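Local coordinates for protein aldehyde dehydrogenase (PDB 3I44) that probably oxidises aldehydes to carboxylic acids with NAD(P)+ as cofactor, at residues A[43-48]-A[199-204]; A[107-112]-A[173-178]; A[140-145]-A[487-492]. The protein carries 1 engineered substitution. One frame throughout, in Å; residues are numbered along the deposited sequence.

Contact 1 (A[43-48]-A[199-204]). With NA (sodium ion), chain B.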
ATOM      1  N   LEU A  43     -17.040 -22.274 -20.839  1.00 31.33           N
ATOM      2  CA  LEU A  43     -15.612 -22.394 -21.112  1.00 31.73           C
ATOM      3  C   LEU A  43     -15.178 -23.774 -20.668  1.00 30.97           C
ATOM      4  O   LEU A  43     -15.519 -24.237 -19.571  1.00 29.28           O
ATOM      5  CB  LEU A  43     -14.802 -21.281 -20.420  1.00 32.08           C
ATOM      6  CG  LEU A  43     -13.277 -21.297 -20.659  1.00 34.00           C
ATOM      7  CD1 LEU A  43     -12.911 -21.090 -22.126  1.00 35.10           C
ATOM      8  CD2 LEU A  43     -12.593 -20.230 -19.793  1.00 34.33           C
ATOM      9  N   TYR A  44     -14.477 -24.466 -21.551  1.00 31.15           N
ATOM     10  CA  TYR A  44     -13.964 -25.772 -21.205  1.00 32.02           C
ATOM     11  C   TYR A  44     -12.691 -25.562 -20.400  1.00 31.08           C
ATOM     12  O   TYR A  44     -11.871 -24.684 -20.731  1.00 31.69           O
ATOM     13  CB  TYR A  44     -13.662 -26.598 -22.454  1.00 33.06           C
ATOM     14  CG  TYR A  44     -14.904 -27.152 -23.106  1.00 37.87           C
ATOM     15  CD1 TYR A  44     -15.895 -27.768 -22.341  1.00 41.47           C
ATOM     16  CD2 TYR A  44     -15.095 -27.068 -24.490  1.00 44.58           C
ATOM     17  CE1 TYR A  44     -17.048 -28.269 -22.913  1.00 45.04           C
ATOM     18  CE2 TYR A  44     -16.266 -27.592 -25.090  1.00 46.95           C
ATOM     19  CZ  TYR A  44     -17.231 -28.193 -24.281  1.00 48.22           C
ATOM     20  OH  TYR A  44     -18.398 -28.726 -24.806  1.00 52.56           O
ATOM     21  N   VAL A  45     -12.553 -26.351 -19.343  1.00 29.83           N
ATOM     22  CA  VAL A  45     -11.300 -26.473 -18.639  1.00 28.68           C
ATOM     23  C   VAL A  45     -10.520 -27.612 -19.297  1.00 28.46           C
ATOM     24  O   VAL A  45     -11.015 -28.731 -19.351  1.00 28.07           O
ATOM     25  CB  VAL A  45     -11.528 -26.779 -17.143  1.00 28.82           C
ATOM     26  CG1 VAL A  45     -10.206 -26.887 -16.409  1.00 26.72           C
ATOM     27  CG2 VAL A  45     -12.406 -25.706 -16.514  1.00 26.79           C
ATOM     28  N   ILE A  46      -9.304 -27.324 -19.778  1.00 27.66           N
ATOM     29  CA  ILE A  46      -8.471 -28.335 -20.418  1.00 27.71           C
ATOM     30  C   ILE A  46      -7.525 -29.025 -19.419  1.00 28.03           C
ATOM     31  O   ILE A  46      -6.909 -28.366 -18.575  1.00 28.21           O
ATOM     32  CB  ILE A  46      -7.645 -27.723 -21.581  1.00 28.29           C
ATOM     33  CG1 ILE A  46      -8.571 -27.132 -22.661  1.00 29.39           C
ATOM     34  CG2 ILE A  46      -6.700 -28.752 -22.221  1.00 26.21           C
ATOM     35  CD1 ILE A  46      -9.651 -28.077 -23.150  1.00 31.68           C
ATOM     36  N   ASP A  47      -7.467 -30.357 -19.497  1.00 27.84           N
ATOM     37  CA  ASP A  47      -6.443 -31.187 -18.879  1.00 27.48           C
ATOM     38  C   ASP A  47      -5.200 -31.133 -19.759  1.00 27.63           C
ATOM     39  O   ASP A  47      -5.222 -31.696 -20.863  1.00 27.24           O
ATOM     40  CB  ASP A  47      -6.954 -32.619 -18.789  1.00 27.35           C
ATOM     41  CG  ASP A  47      -5.958 -33.571 -18.124  1.00 29.35           C
ATOM     42  OD1 ASP A  47      -4.725 -33.312 -18.178  1.00 28.34           O
ATOM     43  OD2 ASP A  47      -6.430 -34.581 -17.538  1.00 29.62           O
ATOM     44  N   PRO A  48      -4.116 -30.437 -19.296  1.00 26.23           N
ATOM     45  CA  PRO A  48      -2.948 -30.202 -20.124  1.00 26.08           C
ATOM     46  C   PRO A  48      -2.095 -31.449 -20.398  1.00 26.34           C
ATOM     47  O   PRO A  48      -1.209 -31.384 -21.230  1.00 23.90           O
ATOM     48  CB  PRO A  48      -2.141 -29.213 -19.303  1.00 25.89           C
ATOM     49  CG  PRO A  48      -2.427 -29.639 -17.887  1.00 26.00           C
ATOM     50  CD  PRO A  48      -3.895 -29.965 -17.919  1.00 26.65           C
ATOM     51  N   ILE A 199      -8.512 -21.022 -16.174  1.00 25.75           N
ATOM     52  CA  ILE A 199      -7.877 -22.234 -16.690  1.00 25.86           C
ATOM     53  C   ILE A 199      -7.615 -23.303 -15.627  1.00 26.17           C
ATOM     54  O   ILE A 199      -7.247 -24.414 -15.993  1.00 26.31           O
ATOM     55  CB  ILE A 199      -6.625 -21.950 -17.548  1.00 26.77           C
ATOM     56  CG1 ILE A 199      -5.441 -21.553 -16.715  1.00 26.12           C
ATOM     57  CG2 ILE A 199      -6.909 -20.829 -18.651  1.00 26.18           C
ATOM     58  CD1 ILE A 199      -4.142 -21.439 -17.544  1.00 30.75           C
ATOM     59  N   ALA A 200      -7.820 -22.996 -14.336  1.00 25.54           N
ATOM     60  CA  ALA A 200      -7.707 -24.010 -13.256  1.00 25.08           C
ATOM     61  C   ALA A 200      -8.639 -23.674 -12.082  1.00 25.03           C
ATOM     62  O   ALA A 200      -8.173 -23.412 -10.961  1.00 24.23           O
ATOM     63  CB  ALA A 200      -6.246 -24.099 -12.756  1.00 25.39           C
ATOM     64  N   PRO A 201      -9.964 -23.617 -12.338  1.00 23.99           N
ATOM     65  CA  PRO A 201     -10.919 -23.144 -11.342  1.00 22.98           C
ATOM     66  C   PRO A 201     -11.473 -24.235 -10.439  1.00 22.40           C
ATOM     67  O   PRO A 201     -12.096 -23.929  -9.408  1.00 21.89           O
ATOM     68  CB  PRO A 201     -12.065 -22.625 -12.214  1.00 23.00           C
ATOM     69  CG  PRO A 201     -12.101 -23.595 -13.305  1.00 23.98           C
ATOM     70  CD  PRO A 201     -10.639 -23.944 -13.602  1.00 24.78           C
ATOM     71  N   LEU A 202     -11.300 -25.485 -10.834  1.00 21.36           N
ATOM     72  CA  LEU A 202     -11.971 -26.574 -10.153  1.00 22.05           C
ATOM     73  C   LEU A 202     -11.506 -26.731  -8.691  1.00 21.52           C
ATOM     74  O   LEU A 202     -12.317 -27.009  -7.811  1.00 21.57           O
ATOM     75  CB  LEU A 202     -11.834 -27.887 -10.931  1.00 22.19           C
ATOM     76  CG  LEU A 202     -12.380 -27.946 -12.374  1.00 24.16           C
ATOM     77  CD1 LEU A 202     -12.083 -29.304 -12.980  1.00 23.53           C
ATOM     78  CD2 LEU A 202     -13.881 -27.620 -12.489  1.00 22.47           C
ATOM     79  N   SER A 203     -10.224 -26.502  -8.433  1.00 21.60           N
ATOM     80  CA  SER A 203      -9.704 -26.647  -7.086  1.00 20.99           C
ATOM     81  C   SER A 203     -10.387 -25.653  -6.160  1.00 20.65           C
ATOM     82  O   SER A 203     -10.784 -26.023  -5.069  1.00 20.11           O
ATOM     83  CB  SER A 203      -8.184 -26.520  -7.055  1.00 20.06           C
ATOM     84  OG  SER A 203      -7.709 -25.398  -7.775  1.00 20.94           O
ATOM     85  N   ALA A 204     -10.542 -24.411  -6.629  1.00 20.38           N
ATOM     86  CA  ALA A 204     -11.260 -23.343  -5.914  1.00 20.29           C
ATOM     87  C   ALA A 204     -12.721 -23.674  -5.698  1.00 20.60           C
ATOM     88  O   ALA A 204     -13.293 -23.407  -4.645  1.00 20.28           O
ATOM     89  CB  ALA A 204     -11.114 -21.997  -6.657  1.00 19.62           C
TER
HETATM   90 NA    NA B 477      -6.635 -26.234 -17.295  1.00 24.91          NA
HETATM   91  O   HOH W   1      -7.994 -24.867 -19.119  1.00 28.12           O
HETATM   92  O   HOH W   2      -5.278 -25.651 -18.685  1.00 30.80           O
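A sodium ion joins residues 43-48 to residues 199-204, gripped from one segment by Ile46 O at 2.5 Å and from the other by Ile199 O at 2.3 Å. Both ligands are backbone carbonyls, so the isoleucine side chains take no part in the binding. A water 2.6 Å from the sodium ion also accepts a hydrogen bond from Ile46 N; the backbone of Ile46 thus holds the ion both directly and through water. A second water is modelled unusually close to the metal, and its placement is doubtful. Glu112 O supplies the third protein ligand. Such a site, built of main-chain carbonyls within one subunit, is consistent with the monovalent-cation site of other aldehyde dehydrogenases.

Beside the metal, the two segments meet through Val45 and Pro201, with Val45 CG2 directed at the proline ring, 3.8 Å from Pro201 CD. The other methyl, Val45 CG1, stands anti to the backbone N (chi1 -179°) and leans toward the ion, 3.7 Å from it and 3.9 Å from Ile199 O. CG2 thus mainly meets the proline, while CG1 flanks the metal site.

Further out, strand 42-47, at the margin of a four-stranded sheet, pairs with strand 52-58, whose Ile57 and Ala55 touch Pro201 and Leu202, while helix 102-113 packs against Ala200, Leu202 and Ser203.

Contact 2 (A[107-112]-A[173-178]); sequences KTISME and WPMNQV. With NA (sodium ion), chain B.
Ile109 meets both Pro174 and Met175 along its longer branch: CG1 lies 4.2 Å from Pro174 CG, and CD1 reaches on to Met175 CG at 4.1 Å. The ethyl arm gets there because CG1 stands beside the backbone N with the rest of the branch extended (chi2 173°), crossing the proline ring at a slant. Met175 answers with a chain folded at both chi2 and chi3, offering its CG methylene to the isoleucine methyl. Helices 102-113 and 174-188 meet here at 115°, their short-segment axes 12.0 Å apart, and the Ile109 and Pro174 side chains bridge the gap.

A turn on, Glu112 holds CG between its backbone N and carbonyl carbon (chi1 75°), then runs straight out to the carboxylate. The chain passes Pro174 in the opposite direction, bringing OE2 to 4.1 Å from Pro174 CG.

The contact is apolar apart from the buried carboxylate, whose OE2 is hydrogen-bonded to Ser203 OG and whose OE1 takes a weak hydrogen bond from Leu202 N. Glu112 divides its roles: its carbonyl O binds the sodium ion at 2.4 Å, while its side chain turns inward, where those bonds probably help offset the cost of burying a charge.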
ATOM      1  N   LYS A 107      -6.163 -34.768  -6.851  1.00 20.97           N
ATOM      2  CA  LYS A 107      -6.589 -35.255  -8.180  1.00 21.12           C
ATOM      3  C   LYS A 107      -7.128 -34.102  -9.049  1.00 20.57           C
ATOM      4  O   LYS A 107      -6.816 -34.022 -10.236  1.00 20.10           O
ATOM      5  CB  LYS A 107      -7.635 -36.389  -8.044  1.00 20.88           C
ATOM      6  N   THR A 108      -7.899 -33.197  -8.436  1.00 21.25           N
ATOM      7  CA  THR A 108      -8.485 -32.055  -9.139  1.00 21.06           C
ATOM      8  C   THR A 108      -7.371 -31.129  -9.655  1.00 21.52           C
ATOM      9  O   THR A 108      -7.341 -30.750 -10.837  1.00 21.23           O
ATOM     10  CB  THR A 108      -9.412 -31.303  -8.250  1.00 21.60           C
ATOM     11  OG1 THR A 108     -10.441 -32.175  -7.777  1.00 22.58           O
ATOM     12  CG2 THR A 108     -10.046 -30.102  -8.963  1.00 22.23           C
ATOM     13  N   ILE A 109      -6.419 -30.811  -8.782  1.00 21.04           N
ATOM     14  CA  ILE A 109      -5.304 -29.955  -9.177  1.00 20.33           C
ATOM     15  C   ILE A 109      -4.472 -30.590 -10.281  1.00 21.39           C
ATOM     16  O   ILE A 109      -4.178 -29.939 -11.292  1.00 21.96           O
ATOM     17  CB  ILE A 109      -4.412 -29.583  -7.984  1.00 20.28           C
ATOM     18  CG1 ILE A 109      -5.208 -28.673  -7.014  1.00 20.91           C
ATOM     19  CG2 ILE A 109      -3.103 -28.936  -8.504  1.00 17.68           C
ATOM     20  CD1 ILE A 109      -4.488 -28.337  -5.654  1.00 20.19           C
ATOM     21  N   SER A 110      -4.104 -31.863 -10.088  1.00 21.70           N
ATOM     22  CA  SER A 110      -3.349 -32.617 -11.095  1.00 22.08           C
ATOM     23  C   SER A 110      -4.050 -32.552 -12.463  1.00 22.23           C
ATOM     24  O   SER A 110      -3.439 -32.198 -13.483  1.00 20.99           O
ATOM     25  CB  SER A 110      -3.210 -34.079 -10.655  1.00 22.05           C
ATOM     26  OG  SER A 110      -2.337 -34.787 -11.495  1.00 21.64           O
ATOM     27  N   MET A 111      -5.337 -32.866 -12.460  1.00 22.95           N
ATOM     28  CA  MET A 111      -6.126 -32.868 -13.700  1.00 24.29           C
ATOM     29  C   MET A 111      -6.203 -31.529 -14.419  1.00 24.26           C
ATOM     30  O   MET A 111      -6.005 -31.479 -15.624  1.00 24.50           O
ATOM     31  CB  MET A 111      -7.558 -33.353 -13.424  1.00 25.36           C
ATOM     32  CG  MET A 111      -8.475 -33.265 -14.630  1.00 27.83           C
ATOM     33  SD  MET A 111     -10.061 -34.111 -14.327  1.00 33.52           S
ATOM     34  CE  MET A 111     -10.989 -32.884 -13.460  1.00 31.74           C
ATOM     35  N   GLU A 112      -6.506 -30.458 -13.683  1.00 25.08           N
ATOM     36  CA  GLU A 112      -6.772 -29.120 -14.265  1.00 25.04           C
ATOM     37  C   GLU A 112      -5.518 -28.332 -14.646  1.00 24.58           C
ATOM     38  O   GLU A 112      -5.570 -27.525 -15.575  1.00 23.45           O
ATOM     39  CB  GLU A 112      -7.661 -28.287 -13.313  1.00 26.04           C
ATOM     40  CG  GLU A 112      -6.919 -27.746 -12.075  1.00 29.55           C
ATOM     41  CD  GLU A 112      -7.795 -26.944 -11.081  1.00 34.43           C
ATOM     42  OE1 GLU A 112      -8.990 -26.824 -11.309  1.00 35.25           O
ATOM     43  OE2 GLU A 112      -7.249 -26.382 -10.094  1.00 39.42           O
ATOM     44  N   TRP A 173      -0.205 -22.489  -8.424  1.00 20.43           N
ATOM     45  CA  TRP A 173      -0.163 -23.075  -7.103  1.00 20.35           C
ATOM     46  C   TRP A 173      -1.523 -22.742  -6.455  1.00 20.84           C
ATOM     47  O   TRP A 173      -1.602 -21.979  -5.462  1.00 19.88           O
ATOM     48  CB  TRP A 173       1.005 -22.487  -6.304  1.00 20.82           C
ATOM     49  CG  TRP A 173       2.344 -23.080  -6.608  1.00 21.64           C
ATOM     50  CD1 TRP A 173       3.325 -22.542  -7.385  1.00 24.55           C
ATOM     51  CD2 TRP A 173       2.867 -24.284  -6.082  1.00 23.56           C
ATOM     52  NE1 TRP A 173       4.432 -23.364  -7.394  1.00 24.57           N
ATOM     53  CE2 TRP A 173       4.162 -24.450  -6.607  1.00 25.26           C
ATOM     54  CE3 TRP A 173       2.362 -25.257  -5.211  1.00 26.52           C
ATOM     55  CZ2 TRP A 173       4.960 -25.539  -6.285  1.00 25.69           C
ATOM     56  CZ3 TRP A 173       3.158 -26.349  -4.901  1.00 28.23           C
ATOM     57  CH2 TRP A 173       4.435 -26.482  -5.437  1.00 26.34           C
ATOM     58  N   PRO A 174      -2.604 -23.284  -7.035  1.00 20.37           N
ATOM     59  CA  PRO A 174      -3.946 -22.751  -6.728  1.00 21.14           C
ATOM     60  C   PRO A 174      -4.353 -22.738  -5.233  1.00 21.32           C
ATOM     61  O   PRO A 174      -4.844 -21.730  -4.770  1.00 21.44           O
ATOM     62  CB  PRO A 174      -4.884 -23.637  -7.563  1.00 21.55           C
ATOM     63  CG  PRO A 174      -4.037 -24.791  -8.079  1.00 20.49           C
ATOM     64  CD  PRO A 174      -2.618 -24.305  -8.096  1.00 20.03           C
ATOM     65  N   MET A 175      -4.171 -23.831  -4.496  1.00 22.21           N
ATOM     66  CA  MET A 175      -4.588 -23.889  -3.100  1.00 22.38           C
ATOM     67  C   MET A 175      -3.622 -23.132  -2.211  1.00 23.09           C
ATOM     68  O   MET A 175      -4.054 -22.575  -1.202  1.00 23.29           O
ATOM     69  CB  MET A 175      -4.717 -25.326  -2.575  1.00 23.94           C
ATOM     70  CG  MET A 175      -6.076 -25.944  -2.703  1.00 24.36           C
ATOM     71  SD  MET A 175      -7.445 -24.907  -2.202  1.00 27.56           S
ATOM     72  CE  MET A 175      -7.952 -24.296  -3.807  1.00 24.17           C
ATOM     73  N   ASN A 176      -2.339 -23.099  -2.579  1.00 23.00           N
ATOM     74  CA  ASN A 176      -1.404 -22.227  -1.907  1.00 24.77           C
ATOM     75  C   ASN A 176      -1.975 -20.779  -1.909  1.00 24.67           C
ATOM     76  O   ASN A 176      -2.179 -20.168  -0.856  1.00 24.31           O
ATOM     77  CB  ASN A 176      -0.047 -22.279  -2.634  1.00 25.49           C
ATOM     78  CG  ASN A 176       1.034 -21.499  -1.931  1.00 29.55           C
ATOM     79  OD1 ASN A 176       1.386 -20.360  -2.320  1.00 34.68           O
ATOM     80  ND2 ASN A 176       1.634 -22.126  -0.931  1.00 36.58           N
ATOM     81  N   GLN A 177      -2.310 -20.298  -3.111  1.00 23.38           N
ATOM     82  CA  GLN A 177      -2.715 -18.923  -3.330  1.00 22.89           C
ATOM     83  C   GLN A 177      -4.119 -18.620  -2.781  1.00 21.92           C
ATOM     84  O   GLN A 177      -4.325 -17.554  -2.212  1.00 22.48           O
ATOM     85  CB  GLN A 177      -2.521 -18.582  -4.831  1.00 23.17           C
ATOM     86  CG  GLN A 177      -1.035 -18.710  -5.256  1.00 25.99           C
ATOM     87  CD  GLN A 177      -0.808 -19.141  -6.729  1.00 31.20           C
ATOM     88  OE1 GLN A 177      -1.660 -19.810  -7.349  1.00 34.86           O
ATOM     89  NE2 GLN A 177       0.347 -18.734  -7.300  1.00 32.76           N
ATOM     90  N   VAL A 178      -5.059 -19.560  -2.884  1.00 20.30           N
ATOM     91  CA  VAL A 178      -6.393 -19.371  -2.328  1.00 19.77           C
ATOM     92  C   VAL A 178      -6.368 -19.338  -0.792  1.00 20.00           C
ATOM     93  O   VAL A 178      -6.963 -18.444  -0.191  1.00 20.55           O
ATOM     94  CB  VAL A 178      -7.391 -20.459  -2.818  1.00 19.85           C
ATOM     95  CG1 VAL A 178      -8.674 -20.444  -2.006  1.00 19.86           C
ATOM     96  CG2 VAL A 178      -7.670 -20.277  -4.321  1.00 18.25           C
TER
HETATM   97 NA    NA B 477      -6.635 -26.234 -17.295  1.00 24.91          NA
HETATM   98  O   HOH W   2      -5.278 -25.651 -18.685  1.00 30.80           O
HETATM   99  O   HOH W   1      -7.994 -24.867 -19.119  1.00 28.12           O

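Contact 3 (A[140-145]-A[487-492]); sequences KEFSFQ and EFLDTK
Leu489 places its two methyls against two phenyl rings: CD1 lies 3.5 Å from Phe142 CZ, and CD2 lies 4.0 Å from Phe144 CE2. Phe142 and Leu489 approach from opposite directions; the Phe144 side chain crosses the leucine at about a right angle. Both methyls meet their rings obliquely.

Phe142 also points its edge at Phe144, with Phe142 CE2 3.5 Å above the Phe144 ring plane and over its centre, an edge-to-face pairing. Phe142 reaches this place with CG anti to the backbone N (chi1 172°), which carries its ring tip toward strand 489-494.

Residues 140-145 leave helix 117-141 for strand 145-147, which like strand 489-494 pairs antiparallel with the long strand 156-168; the three correspond to the oligomerisation sheet of the aldehyde dehydrogenase fold, consistent with the contacts to the second subunit. Tyr159 of the long strand forms an edge-to-face pair with Phe142. Within the loop, Ser143 OG donates a hydrogen bond at 2.8 Å to Gln145 O, two residues on.

Beyond Leu489 the strand faces the second subunit, where Asp490 forms salt bridges with Arg451 and Arg476 of that neighbouring chain, and Lys492 NZ hydrogen-bonds its Ala447 O.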
ATOM      1  N   LYS A 140      -3.703 -16.862  17.179  1.00 28.26           N
ATOM      2  CA  LYS A 140      -3.616 -17.070  18.621  1.00 30.62           C
ATOM      3  C   LYS A 140      -2.660 -16.069  19.277  1.00 31.13           C
ATOM      4  O   LYS A 140      -2.930 -15.629  20.373  1.00 32.42           O
ATOM      5  CB  LYS A 140      -3.294 -18.548  18.937  1.00 30.67           C
ATOM      6  CG  LYS A 140      -4.573 -19.406  18.930  1.00 33.25           C
ATOM      7  CD  LYS A 140      -4.404 -20.844  18.353  1.00 36.48           C
ATOM      8  CE  LYS A 140      -3.947 -21.884  19.375  1.00 38.26           C
ATOM      9  NZ  LYS A 140      -3.699 -23.221  18.724  1.00 39.52           N
ATOM     10  N   GLU A 141      -1.603 -15.649  18.593  1.00 31.72           N
ATOM     11  CA  GLU A 141      -0.740 -14.575  19.097  1.00 33.01           C
ATOM     12  C   GLU A 141      -1.233 -13.137  18.866  1.00 31.82           C
ATOM     13  O   GLU A 141      -0.624 -12.196  19.356  1.00 32.07           O
ATOM     14  CB  GLU A 141       0.677 -14.702  18.503  1.00 33.93           C
ATOM     15  CG  GLU A 141       1.381 -16.039  18.855  1.00 39.43           C
ATOM     16  CD  GLU A 141       1.428 -16.315  20.371  1.00 46.21           C
ATOM     17  OE1 GLU A 141       2.324 -15.757  21.065  1.00 50.92           O
ATOM     18  OE2 GLU A 141       0.569 -17.086  20.870  1.00 49.96           O
ATOM     19  N   PHE A 142      -2.300 -12.955  18.098  1.00 30.20           N
ATOM     20  CA  PHE A 142      -2.707 -11.616  17.666  1.00 28.50           C
ATOM     21  C   PHE A 142      -3.789 -11.118  18.569  1.00 27.85           C
ATOM     22  O   PHE A 142      -4.623 -11.879  19.013  1.00 27.17           O
ATOM     23  CB  PHE A 142      -3.233 -11.691  16.233  1.00 27.97           C
ATOM     24  CG  PHE A 142      -3.844 -10.433  15.727  1.00 26.19           C
ATOM     25  CD1 PHE A 142      -3.057  -9.368  15.354  1.00 27.73           C
ATOM     26  CD2 PHE A 142      -5.220 -10.351  15.528  1.00 28.55           C
ATOM     27  CE1 PHE A 142      -3.637  -8.201  14.860  1.00 26.25           C
ATOM     28  CE2 PHE A 142      -5.795  -9.202  15.042  1.00 27.26           C
ATOM     29  CZ  PHE A 142      -4.992  -8.123  14.700  1.00 26.79           C
ATOM     30  N   SER A 143      -3.810  -9.819  18.810  1.00 27.65           N
ATOM     31  CA  SER A 143      -4.932  -9.199  19.517  1.00 26.96           C
ATOM     32  C   SER A 143      -5.476  -8.023  18.699  1.00 26.08           C
ATOM     33  O   SER A 143      -4.698  -7.286  18.117  1.00 25.40           O
ATOM     34  CB  SER A 143      -4.493  -8.741  20.902  1.00 26.84           C
ATOM     35  OG  SER A 143      -5.539  -7.986  21.466  1.00 29.05           O
ATOM     36  N   PHE A 144      -6.800  -7.844  18.681  1.00 25.21           N
ATOM     37  CA  PHE A 144      -7.435  -6.744  17.915  1.00 26.12           C
ATOM     38  C   PHE A 144      -7.280  -5.361  18.566  1.00 26.46           C
ATOM     39  O   PHE A 144      -7.606  -4.346  17.960  1.00 25.80           O
ATOM     40  CB  PHE A 144      -8.906  -7.051  17.632  1.00 25.48           C
ATOM     41  CG  PHE A 144      -9.088  -8.083  16.553  1.00 27.14           C
ATOM     42  CD1 PHE A 144      -9.002  -9.442  16.848  1.00 25.92           C
ATOM     43  CD2 PHE A 144      -9.306  -7.696  15.239  1.00 25.32           C
ATOM     44  CE1 PHE A 144      -9.157 -10.393  15.848  1.00 25.03           C
ATOM     45  CE2 PHE A 144      -9.465  -8.649  14.231  1.00 25.88           C
ATOM     46  CZ  PHE A 144      -9.381 -10.003  14.542  1.00 25.85           C
ATOM     47  N   GLN A 145      -6.776  -5.330  19.797  1.00 27.86           N
ATOM     48  CA  GLN A 145      -6.392  -4.084  20.458  1.00 28.24           C
ATOM     49  C   GLN A 145      -5.048  -4.259  21.090  1.00 28.14           C
ATOM     50  O   GLN A 145      -4.746  -5.317  21.661  1.00 28.11           O
ATOM     51  CB  GLN A 145      -7.342  -3.701  21.598  1.00 29.12           C
ATOM     52  CG  GLN A 145      -8.823  -3.770  21.315  1.00 32.72           C
ATOM     53  CD  GLN A 145      -9.672  -3.134  22.468  1.00 36.39           C
ATOM     54  OE1 GLN A 145      -9.136  -2.611  23.447  1.00 38.00           O
ATOM     55  NE2 GLN A 145     -10.992  -3.192  22.332  1.00 41.65           N
ATOM     56  N   GLU A 487      -2.953  -7.475   6.406  1.00 18.40           N
ATOM     57  CA  GLU A 487      -3.347  -6.904   5.126  1.00 19.25           C
ATOM     58  C   GLU A 487      -4.876  -6.758   5.017  1.00 18.55           C
ATOM     59  O   GLU A 487      -5.352  -5.964   4.217  1.00 18.55           O
ATOM     60  CB  GLU A 487      -2.832  -7.750   3.946  1.00 20.01           C
ATOM     61  CG  GLU A 487      -1.316  -7.812   3.764  1.00 23.36           C
ATOM     62  CD  GLU A 487      -0.917  -8.300   2.358  1.00 26.46           C
ATOM     63  OE1 GLU A 487      -1.476  -9.320   1.878  1.00 26.95           O
ATOM     64  OE2 GLU A 487      -0.048  -7.646   1.747  1.00 28.08           O
ATOM     65  N   PHE A 488      -5.650  -7.513   5.798  1.00 19.10           N
ATOM     66  CA  PHE A 488      -7.132  -7.405   5.762  1.00 19.40           C
ATOM     67  C   PHE A 488      -7.740  -6.540   6.893  1.00 19.28           C
ATOM     68  O   PHE A 488      -8.973  -6.549   7.132  1.00 18.84           O
ATOM     69  CB  PHE A 488      -7.760  -8.801   5.692  1.00 20.25           C
ATOM     70  CG  PHE A 488      -7.505  -9.489   4.365  1.00 20.85           C
ATOM     71  CD1 PHE A 488      -8.308  -9.221   3.264  1.00 22.75           C
ATOM     72  CD2 PHE A 488      -6.446 -10.388   4.219  1.00 19.41           C
ATOM     73  CE1 PHE A 488      -8.042  -9.831   2.028  1.00 22.00           C
ATOM     74  CE2 PHE A 488      -6.183 -11.008   2.996  1.00 20.09           C
ATOM     75  CZ  PHE A 488      -6.974 -10.728   1.906  1.00 21.37           C
ATOM     76  N   LEU A 489      -6.870  -5.786   7.566  1.00 17.75           N
ATOM     77  CA  LEU A 489      -7.283  -4.913   8.687  1.00 17.59           C
ATOM     78  C   LEU A 489      -6.879  -3.473   8.430  1.00 17.59           C
ATOM     79  O   LEU A 489      -5.818  -3.239   7.878  1.00 17.76           O
ATOM     80  CB  LEU A 489      -6.574  -5.372   9.984  1.00 17.51           C
ATOM     81  CG  LEU A 489      -7.016  -6.780  10.408  1.00 17.28           C
ATOM     82  CD1 LEU A 489      -6.125  -7.399  11.506  1.00 15.31           C
ATOM     83  CD2 LEU A 489      -8.479  -6.723  10.827  1.00 16.31           C
ATOM     84  N   ASP A 490      -7.722  -2.526   8.864  1.00 17.41           N
ATOM     85  CA  ASP A 490      -7.359  -1.142   9.016  1.00 17.59           C
ATOM     86  C   ASP A 490      -6.961  -0.927  10.466  1.00 18.13           C
ATOM     87  O   ASP A 490      -7.498  -1.581  11.393  1.00 17.89           O
ATOM     88  CB  ASP A 490      -8.529  -0.185   8.684  1.00 17.87           C
ATOM     89  CG  ASP A 490      -8.645   0.136   7.183  1.00 19.18           C
ATOM     90  OD1 ASP A 490      -7.606   0.311   6.537  1.00 18.69           O
ATOM     91  OD2 ASP A 490      -9.793   0.243   6.665  1.00 19.77           O
ATOM     92  N   THR A 491      -6.043  -0.009  10.656  1.00 17.83           N
ATOM     93  CA  THR A 491      -5.686   0.440  11.975  1.00 19.51           C
ATOM     94  C   THR A 491      -6.438   1.723  12.350  1.00 20.25           C
ATOM     95  O   THR A 491      -6.628   2.632  11.525  1.00 20.95           O
ATOM     96  CB  THR A 491      -4.199   0.700  12.108  1.00 19.21           C
ATOM     97  OG1 THR A 491      -3.747   1.445  10.991  1.00 18.85           O
ATOM     98  CG2 THR A 491      -3.387  -0.646  12.173  1.00 19.65           C
ATOM     99  N   LYS A 492      -6.761   1.800  13.637  1.00 19.27           N
ATOM    100  CA  LYS A 492      -7.440   2.931  14.224  1.00 19.61           C
ATOM    101  C   LYS A 492      -6.752   3.306  15.548  1.00 19.15           C
ATOM    102  O   LYS A 492      -6.626   2.470  16.451  1.00 19.49           O
ATOM    103  CB  LYS A 492      -8.902   2.582  14.480  1.00 19.31           C
ATOM    104  CG  LYS A 492      -9.740   3.741  14.989  1.00 21.76           C
ATOM    105  CD  LYS A 492     -11.022   3.281  15.621  1.00 25.88           C
ATOM    106  CE  LYS A 492     -12.020   2.915  14.611  1.00 26.58           C
ATOM    107  NZ  LYS A 492     -13.122   2.125  15.162  1.00 23.03           N
TER

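In the fold
Contacts 1 and 2 share the sodium site and touch directly, Asp47 CG lying 3.3 Å from Met111 O. Their centres are 10 Å apart, and contact 2 is nested within the chain loop closed by contact 1; the ion joins three parts of the chain that are distant in sequence. Contact 3 stands apart, its centre 35 Å from that of contact 1 and 29 Å from that of contact 2, with nearest atoms about 15 Å and about 8 Å away respectively. Helices 102-113 and 117-141 follow one another, carrying the chain from contact 2 to contact 3. The metal site thus lies well away from the subunit interface beside contact 3.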